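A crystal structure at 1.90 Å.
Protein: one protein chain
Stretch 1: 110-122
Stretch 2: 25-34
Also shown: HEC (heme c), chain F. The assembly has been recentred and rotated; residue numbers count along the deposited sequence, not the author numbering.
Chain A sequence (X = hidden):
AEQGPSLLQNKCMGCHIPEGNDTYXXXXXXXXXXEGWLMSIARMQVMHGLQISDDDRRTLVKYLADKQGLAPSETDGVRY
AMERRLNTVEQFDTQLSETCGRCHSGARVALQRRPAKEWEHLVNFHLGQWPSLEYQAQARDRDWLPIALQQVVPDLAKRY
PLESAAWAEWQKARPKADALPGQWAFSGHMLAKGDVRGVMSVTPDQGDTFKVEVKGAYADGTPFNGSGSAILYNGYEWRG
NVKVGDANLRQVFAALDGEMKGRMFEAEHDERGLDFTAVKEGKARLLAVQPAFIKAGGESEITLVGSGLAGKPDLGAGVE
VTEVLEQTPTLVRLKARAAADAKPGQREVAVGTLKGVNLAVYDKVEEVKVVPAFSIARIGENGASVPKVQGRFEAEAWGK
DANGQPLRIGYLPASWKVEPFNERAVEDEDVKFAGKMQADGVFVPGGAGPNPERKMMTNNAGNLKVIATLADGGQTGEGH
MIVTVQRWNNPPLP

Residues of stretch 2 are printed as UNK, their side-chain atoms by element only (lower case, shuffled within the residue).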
# COMPACT_ATOMS: atom_id res chain seq x y z
N ALA A 110 9.29 -2.40 13.78
CA ALA A 110 10.17 -1.88 14.83
C ALA A 110 9.43 -1.43 16.10
O ALA A 110 10.05 -1.27 17.15
CB ALA A 110 11.02 -0.75 14.29
N LEU A 111 8.12 -1.24 16.00
CA LEU A 111 7.33 -0.83 17.15
C LEU A 111 6.78 -2.03 17.93
O LEU A 111 5.80 -1.93 18.66
CB LEU A 111 6.20 0.12 16.73
CG LEU A 111 6.66 1.55 16.45
CD1 LEU A 111 5.56 2.33 15.76
CD2 LEU A 111 7.09 2.23 17.74
N GLN A 112 7.45 -3.17 17.75
CA GLN A 112 7.08 -4.41 18.44
C GLN A 112 8.33 -5.15 18.93
O GLN A 112 9.41 -5.01 18.37
CB GLN A 112 6.26 -5.33 17.53
CG GLN A 112 4.88 -4.78 17.16
CD GLN A 112 3.91 -5.85 16.72
OE1 GLN A 112 4.11 -7.03 16.99
NE2 GLN A 112 2.85 -5.44 16.04
N ARG A 113 8.17 -5.89 20.02
CA ARG A 113 9.25 -6.67 20.61
C ARG A 113 8.74 -8.10 20.79
O ARG A 113 7.69 -8.32 21.39
CB ARG A 113 9.67 -6.05 21.95
CG ARG A 113 10.38 -4.71 21.83
CD ARG A 113 11.64 -4.86 21.00
NE ARG A 113 12.41 -3.63 20.87
CZ ARG A 113 12.13 -2.64 20.03
NH1 ARG A 113 11.07 -2.71 19.23
NH2 ARG A 113 12.93 -1.58 19.96
N ARG A 114 9.45 -9.07 20.22
CA ARG A 114 9.03 -10.47 20.29
C ARG A 114 10.19 -11.45 20.31
O ARG A 114 11.28 -11.13 19.82
CB ARG A 114 8.21 -10.85 19.05
CG ARG A 114 7.02 -9.99 18.73
CD ARG A 114 6.48 -10.41 17.38
NE ARG A 114 5.26 -9.73 17.02
CZ ARG A 114 4.22 -10.31 16.43
NH1 ARG A 114 4.27 -11.61 16.14
NH2 ARG A 114 3.16 -9.60 16.10
N PRO A 115 9.98 -12.64 20.90
CA PRO A 115 11.06 -13.63 20.92
C PRO A 115 11.04 -14.27 19.52
O PRO A 115 10.08 -14.10 18.77
CB PRO A 115 10.62 -14.61 22.02
CG PRO A 115 9.14 -14.56 21.94
CD PRO A 115 8.86 -13.07 21.76
N ALA A 116 12.10 -14.99 19.16
CA ALA A 116 12.19 -15.61 17.84
C ALA A 116 10.99 -16.44 17.39
O ALA A 116 10.61 -16.37 16.22
CB ALA A 116 13.47 -16.43 17.72
N LYS A 117 10.39 -17.22 18.29
CA LYS A 117 9.24 -18.06 17.93
C LYS A 117 8.01 -17.25 17.54
O LYS A 117 7.22 -17.67 16.70
CB LYS A 117 8.91 -19.04 19.05
CG LYS A 117 7.64 -19.89 18.83
CD LYS A 117 7.67 -20.72 17.52
CE LYS A 117 8.82 -21.72 17.49
NZ LYS A 117 8.80 -22.62 16.28
N GLU A 118 7.85 -16.09 18.17
CA GLU A 118 6.72 -15.21 17.88
C GLU A 118 6.94 -14.50 16.54
O GLU A 118 5.98 -14.13 15.87
CB GLU A 118 6.49 -14.22 19.01
CG GLU A 118 6.15 -14.88 20.34
CD GLU A 118 4.85 -15.66 20.30
OE1 GLU A 118 3.85 -15.09 19.86
OE2 GLU A 118 4.82 -16.84 20.70
N TRP A 119 8.21 -14.32 16.16
CA TRP A 119 8.56 -13.70 14.89
C TRP A 119 8.36 -14.77 13.81
O TRP A 119 7.99 -14.45 12.68
CB TRP A 119 10.02 -13.20 14.86
CG TRP A 119 10.26 -11.86 15.53
CD1 TRP A 119 11.13 -11.60 16.54
CD2 TRP A 119 9.63 -10.60 15.20
NE1 TRP A 119 11.10 -10.26 16.87
CE2 TRP A 119 10.19 -9.63 16.07
CE3 TRP A 119 8.66 -10.20 14.27
CZ2 TRP A 119 9.80 -8.28 16.04
CZ3 TRP A 119 8.28 -8.85 14.24
CH2 TRP A 119 8.85 -7.92 15.12
N GLU A 120 8.62 -16.03 14.17
CA GLU A 120 8.45 -17.15 13.25
C GLU A 120 6.96 -17.38 12.97
O GLU A 120 6.57 -17.66 11.83
CB GLU A 120 9.08 -18.42 13.81
CG GLU A 120 9.03 -19.58 12.83
CD GLU A 120 9.26 -20.93 13.48
OE1 GLU A 120 8.39 -21.82 13.34
OE2 GLU A 120 10.30 -21.11 14.13
N HIS A 121 6.13 -17.28 14.01
CA HIS A 121 4.68 -17.44 13.87
C HIS A 121 4.15 -16.33 12.98
O HIS A 121 3.23 -16.54 12.19
CB HIS A 121 3.97 -17.35 15.22
CG HIS A 121 4.04 -18.60 16.04
ND1 HIS A 121 4.01 -19.86 15.49
CD2 HIS A 121 4.10 -18.77 17.38
CE1 HIS A 121 4.06 -20.76 16.45
NE2 HIS A 121 4.11 -20.13 17.61
N LEU A 122 4.72 -15.13 13.13
CA LEU A 122 4.31 -13.99 12.34
C LEU A 122 4.57 -14.22 10.85
O LEU A 122 3.70 -13.95 10.03
CB LEU A 122 5.01 -12.72 12.80
CG LEU A 122 4.74 -11.45 11.99
CD1 LEU A 122 4.66 -10.27 12.90
CD2 LEU A 122 5.84 -11.27 10.96
N UNK A 25 -1.43 -18.06 25.38
CA UNK A 25 -0.52 -18.28 24.28
C UNK A 25 -0.57 -17.10 23.32
O UNK A 25 -1.63 -16.50 23.12
c UNK A 25 -0.86 -19.59 23.56
o UNK A 25 -2.15 -19.51 22.98
N UNK A 26 0.59 -16.76 22.76
CA UNK A 26 0.74 -15.65 21.81
C UNK A 26 0.65 -14.29 22.49
O UNK A 26 1.63 -13.56 22.54
c UNK A 26 0.97 -17.35 19.17
n UNK A 26 2.45 -15.37 17.75
c UNK A 26 -0.27 -17.16 20.02
c UNK A 26 1.38 -15.91 17.21
n UNK A 26 0.92 -15.44 16.07
n UNK A 26 0.69 -16.84 17.84
c UNK A 26 -0.29 -15.78 20.68
N UNK A 27 -0.51 -14.01 23.08
CA UNK A 27 -0.80 -12.75 23.77
C UNK A 27 0.24 -12.28 24.77
O UNK A 27 0.64 -11.12 24.75
c UNK A 27 -3.25 -13.13 23.42
c UNK A 27 -4.62 -13.38 24.00
c UNK A 27 -2.18 -12.82 24.46
c UNK A 27 -2.49 -11.50 25.18
N UNK A 28 0.70 -13.18 25.63
CA UNK A 28 1.67 -12.83 26.66
C UNK A 28 3.13 -12.98 26.25
O UNK A 28 4.01 -13.00 27.11
c UNK A 28 1.42 -13.68 27.91
o UNK A 28 0.05 -13.62 28.27
N UNK A 29 3.40 -13.02 24.95
CA UNK A 29 4.77 -13.20 24.48
C UNK A 29 5.15 -12.17 23.43
O UNK A 29 6.05 -12.38 22.61
c UNK A 29 4.90 -14.61 23.90
c UNK A 29 4.04 -17.11 26.38
n UNK A 29 2.86 -17.01 25.78
n UNK A 29 4.88 -16.30 25.77
c UNK A 29 2.97 -16.11 24.75
c UNK A 29 4.24 -15.66 24.74
N UNK A 30 4.44 -11.04 23.47
CA UNK A 30 4.65 -9.95 22.54
C UNK A 30 4.43 -8.62 23.27
O UNK A 30 3.61 -8.54 24.19
c UNK A 30 2.64 -11.48 19.56
c UNK A 30 3.75 -11.35 20.58
n UNK A 30 2.53 -12.65 18.94
c UNK A 30 3.66 -10.06 21.38
o UNK A 30 1.87 -10.55 19.34
N UNK A 31 5.18 -7.59 22.88
CA UNK A 31 5.03 -6.25 23.45
C UNK A 31 4.84 -5.29 22.29
O UNK A 31 5.56 -5.35 21.30
c UNK A 31 6.26 -5.84 24.27
n UNK A 31 9.07 -3.98 25.56
c UNK A 31 6.43 -6.65 25.54
c UNK A 31 7.45 -6.06 26.48
n UNK A 31 8.83 -6.21 26.02
n UNK A 31 10.84 -5.40 25.26
c UNK A 31 9.58 -5.20 25.59
N UNK A 32 3.82 -4.44 22.38
CA UNK A 32 3.52 -3.49 21.31
C UNK A 32 3.06 -2.14 21.87
O UNK A 32 2.84 -1.99 23.08
n UNK A 32 1.42 -8.08 18.34
c UNK A 32 2.39 -4.03 20.41
c UNK A 32 0.83 -7.44 19.52
c UNK A 32 2.37 -5.53 20.17
c UNK A 32 1.04 -5.93 19.54
N UNK A 33 2.87 -1.19 20.97
CA UNK A 33 2.39 0.14 21.33
C UNK A 33 0.87 0.03 21.50
O UNK A 33 0.29 -1.02 21.18
o UNK A 33 1.98 0.80 19.00
c UNK A 33 4.17 1.26 19.91
c UNK A 33 2.68 1.17 20.19
N UNK A 34 0.21 1.07 22.04
CA UNK A 34 -1.24 1.05 22.23
C UNK A 34 -2.01 0.79 20.92
O UNK A 34 -2.97 0.02 20.91
c UNK A 34 0.81 2.25 22.70
c UNK A 34 -0.31 2.71 23.60
c UNK A 34 -1.52 2.45 22.77
FE HEC F . -6.02 -14.10 18.71
CHA HEC F . -3.19 -14.60 16.94
CHB HEC F . -4.50 -11.65 20.47
CHC HEC F . -8.87 -13.63 20.52
CHD HEC F . -7.57 -16.60 16.94
NA HEC F . -4.23 -13.30 18.71
C1A HEC F . -3.16 -13.61 17.91
C2A HEC F . -2.01 -12.78 18.22
C3A HEC F . -2.38 -11.96 19.21
C4A HEC F . -3.76 -12.28 19.51
CMA HEC F . -1.52 -10.91 19.88
CAA HEC F . -0.66 -12.85 17.54
CBA HEC F . -0.59 -11.80 16.46
CGA HEC F . 0.73 -11.79 15.71
O1A HEC F . 1.62 -12.60 16.02
O2A HEC F . 0.88 -10.95 14.81
NB HEC F . -6.57 -12.91 20.17
C1B HEC F . -5.80 -11.92 20.80
C2B HEC F . -6.50 -11.24 21.83
C3B HEC F . -7.75 -11.80 21.86
C4B HEC F . -7.79 -12.83 20.82
CMB HEC F . -5.94 -10.11 22.72
CAB HEC F . -8.83 -11.39 22.83
CBB HEC F . -9.72 -10.19 22.50
NC HEC F . -7.83 -14.93 18.72
C1C HEC F . -8.90 -14.61 19.54
C2C HEC F . -10.06 -15.42 19.26
C3C HEC F . -9.70 -16.26 18.28
C4C HEC F . -8.31 -15.95 17.93
CMC HEC F . -11.40 -15.33 19.98
CAC HEC F . -10.53 -17.46 17.85
CBC HEC F . -11.63 -17.34 16.81
ND HEC F . -5.50 -15.34 17.24
C1D HEC F . -6.24 -16.31 16.61
C2D HEC F . -5.47 -17.00 15.57
C3D HEC F . -4.25 -16.41 15.59
C4D HEC F . -4.28 -15.41 16.62
CMD HEC F . -5.96 -18.13 14.66
CAD HEC F . -3.02 -16.71 14.73
CBD HEC F . -2.98 -16.01 13.38
CGD HEC F . -3.04 -14.51 13.48
O1D HEC F . -4.07 -13.92 13.15
O2D HEC F . -2.04 -13.89 13.89
O HOH W 1 3.06 -18.27 22.44
O HOH W 2 3.05 -1.43 17.92

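Position 25 has two side-chain atoms, a carbon followed by an oxygen. It does not touch stretch 1, and the oxygen is satisfied elsewhere in the structure. It is Ser25.

Position 26 carries three carbons, a nitrogen, and a carbon bearing two more nitrogens, the outline of a guanidinium. One terminal nitrogen lies 2.5 Å from Glu118 OE1, and CB of His121 sits over one face of the group while the heme covers the opposite face. This is Arg26, and Arg26 NH1 to Glu118 OE1 is a salt bridge. A water accepts from Arg26 N (2.9 Å) and donates to Glu118 OE2 (2.9 Å), tying the same pair together a second time.

Position 27 has four carbons, forked at the first, with one arm two carbons long. Its CA-to-CB bond points away from stretch 1, and the longer arm approaches the heme. It is Ile27, with CG1 3.5 Å from heme CHB.

Position 28 again shows one carbon and one oxygen; its CA-to-CB bond points away from stretch 1, which it does not touch: Ser28.

At position 29 a single carbon leads to a five-membered ring of three carbons and two nitrogens. CB points toward stretch 1 and lies 3.8 Å from Glu118 CD. The residue is His29. Its backbone O packs 3.0 Å from Pro115 CD and is buried without a polar partner.

Position 30 has three carbons, the third carrying an oxygen and a nitrogen, which makes the group an amide; the nitrogen lies 2.9 Å from Glu118 OE1. With three carbons, the residue is Gln30. Gln30 NE2 donates a hydrogen bond to Glu118 OE1 across that 2.9 Å.

Position 31 has another guanidinium on three carbons, one terminal nitrogen 3.5 Å from Arg113 CG, which lies over a face of the group. This is Arg31. Its backbone forms both bonds of an antiparallel pair, Arg31 N to Arg113 O and Arg113 N to Arg31 O, each 3.0 Å.

Position 32 is a row of four carbons ending in nitrogen, 3.2 Å from Gln112 OE1: Lys32. Lys32 NZ donates to that oxygen and, at 2.7 Å, to Gln30 OE1.

Position 33 has one carbon bearing an oxygen and a carbon, the latter 3.8 Å from Leu111 CD2. It is Thr33, at the N-cap position of the following helix. A water accepts from Thr33 N (3.1 Å) and donates to Leu111 O (2.9 Å).

Position 34 has three carbons closing a ring onto the backbone nitrogen and makes no contact with stretch 1: Pro34.

The contact joins a short, weakly bonded antiparallel pairing to a charged cluster beside the heme. Arg114 NH2 and Lys32 NZ, both donors, approach to 3.2 Å; Gln112 OE1 accepts from both, offering the crowded cations a shared acceptor. Glu118 OE1 similarly receives Arg26 and Gln30. Arg114 NH1 and Gln30 NE2 also donate to heme O1A (2.8 and 3.1 Å), so both stretches grip one propionate.

Stretch 2 (25-34) SRISHQRKTP
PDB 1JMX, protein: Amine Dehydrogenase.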